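Local coordinates for 2-hydroxychromene-2-carboxylate isomerase (Pseudomonas putida, PDB 2IMF), which catalyses the reversible glutathione-dependent isomerisation of 2-hydroxychromene-2-carboxylate to trans-o-hydroxybenzylidenepyruvate in naphthalene breakdown, as a kappa-class glutathione transferase, at residues Leu133-Arg137 / Ser138-His142. Numbering follows the deposited sequence.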
# COMPACT_ATOMS: atom_id res chain seq x y z
N LEU A 133 -12.28 -4.05 31.04
CA LEU A 133 -11.56 -5.30 31.12
C LEU A 133 -11.64 -5.96 32.48
O LEU A 133 -11.11 -7.06 32.65
CB LEU A 133 -10.08 -5.09 30.75
CG LEU A 133 -9.90 -4.64 29.30
CD1 LEU A 133 -8.49 -4.52 29.07
CD2 LEU A 133 -10.53 -5.74 28.33
N GLY A 134 -12.18 -5.27 33.48
CA GLY A 134 -12.16 -5.84 34.83
C GLY A 134 -10.83 -5.74 35.52
O GLY A 134 -10.53 -6.60 36.40
N TRP A 135 -10.02 -4.72 35.21
CA TRP A 135 -8.75 -4.50 35.80
C TRP A 135 -8.81 -3.49 36.91
O TRP A 135 -9.80 -2.77 37.05
CB TRP A 135 -7.79 -3.96 34.74
CG TRP A 135 -7.39 -4.95 33.70
CD1 TRP A 135 -7.61 -6.31 33.68
CD2 TRP A 135 -6.58 -4.66 32.55
NE1 TRP A 135 -7.02 -6.85 32.55
CE2 TRP A 135 -6.36 -5.85 31.87
CE3 TRP A 135 -6.01 -3.49 32.05
CZ2 TRP A 135 -5.62 -5.93 30.65
CZ3 TRP A 135 -5.27 -3.56 30.85
CH2 TRP A 135 -5.06 -4.77 30.19
N ASP A 136 -7.80 -3.51 37.78
CA ASP A 136 -7.63 -2.55 38.85
C ASP A 136 -7.02 -1.27 38.29
O ASP A 136 -5.89 -1.23 37.82
CB ASP A 136 -6.73 -3.22 39.90
CG ASP A 136 -6.51 -2.36 41.13
OD1 ASP A 136 -5.98 -1.21 41.11
OD2 ASP A 136 -6.90 -2.90 42.20
N ARG A 137 -7.87 -0.24 38.25
CA ARG A 137 -7.45 0.98 37.60
C ARG A 137 -6.16 1.52 38.14
O ARG A 137 -5.29 1.88 37.40
CB ARG A 137 -8.53 2.04 37.93
CG ARG A 137 -8.18 3.39 37.34
CD ARG A 137 -8.90 4.59 38.08
NE ARG A 137 -8.93 4.46 39.55
CZ ARG A 137 -7.96 4.86 40.38
NH1 ARG A 137 -6.89 5.52 39.94
NH2 ARG A 137 -8.11 4.59 41.68
N SER A 138 -6.06 1.57 39.48
CA SER A 138 -4.86 2.14 40.07
C SER A 138 -3.59 1.27 39.72
O SER A 138 -2.54 1.87 39.39
CB SER A 138 -5.00 2.18 41.60
OG SER A 138 -3.81 2.73 42.15
N ALA A 139 -3.73 -0.05 39.75
CA ALA A 139 -2.60 -0.91 39.42
C ALA A 139 -2.23 -0.66 37.96
O ALA A 139 -1.05 -0.62 37.64
CB ALA A 139 -2.99 -2.35 39.67
N PHE A 140 -3.21 -0.53 37.05
CA PHE A 140 -2.88 -0.32 35.63
C PHE A 140 -2.18 1.00 35.45
O PHE A 140 -1.20 1.09 34.75
CB PHE A 140 -4.16 -0.48 34.78
CG PHE A 140 -3.96 -0.30 33.32
CD1 PHE A 140 -3.04 -1.04 32.63
CD2 PHE A 140 -4.73 0.62 32.61
CE1 PHE A 140 -2.81 -0.88 31.24
CE2 PHE A 140 -4.59 0.76 31.25
CZ PHE A 140 -3.61 0.08 30.54
N GLU A 141 -2.72 2.03 36.07
CA GLU A 141 -2.14 3.35 35.88
C GLU A 141 -0.71 3.38 36.44
O GLU A 141 0.22 3.98 35.88
CB GLU A 141 -2.98 4.41 36.58
CG GLU A 141 -4.30 4.66 35.84
CD GLU A 141 -5.23 5.57 36.56
OE1 GLU A 141 -5.01 5.92 37.75
OE2 GLU A 141 -6.26 5.90 35.94
N HIS A 142 -0.48 2.68 37.58
CA HIS A 142 0.88 2.60 38.10
C HIS A 142 1.77 1.85 37.13
O HIS A 142 2.94 2.24 36.92
CB HIS A 142 0.89 1.90 39.48
CG HIS A 142 0.53 2.82 40.60
ND1 HIS A 142 -0.76 3.28 40.82
CD2 HIS A 142 1.32 3.44 41.52
CE1 HIS A 142 -0.75 4.15 41.83
NE2 HIS A 142 0.49 4.22 42.30
O HOH W 1 -8.04 0.92 41.59
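The first i to i+4 backbone bonds of helix 137-145 run from Phe140 N to Asp136 O and from Glu141 N to Arg137 O, both 2.9 Å long and close to straight. Ahead of them Asp136 serves as the N-cap: a chi1 of -177° sets CG opposite the backbone N, the carboxylate reaches forward to the first turn, and OD1 accepts from Ala139 N at 2.9 Å. That N-H arrives on the anti side of the carboxylate, tilted out of its plane. A water accepts from Ser138 N and donates to Asp136 OD1, linking a second first-turn amide to the carboxylate; the N-terminal end of the helix dipole would probably favour the negative charge here. Gly134, at positive phi in a Schellman motif, ends helix 125-133, and the Asp136 N-cap two residues on begins helix 137-145, on the surface of the DsbA-like fold far from the glutathione site. Between these two signals, Trp135 sets the edge of its six-membered ring against the face of Phe140, the planes 57° apart. Trp135 CZ3 lies over the rim of the phenyl face, 3.7 Å from Phe140 CE1, and Tyr95 and Tyr105 extend the aromatic cluster. On the solvent side, in one of its two conformers, Arg137 bends at chi3 (41°) and brings NH1 to Glu141 OE1 at 2.9 Å, a salt bridge whose hydrogen bond is weak, while NH2 forms a salt bridge with a phosphate ion, probably from the crystallisation liquor.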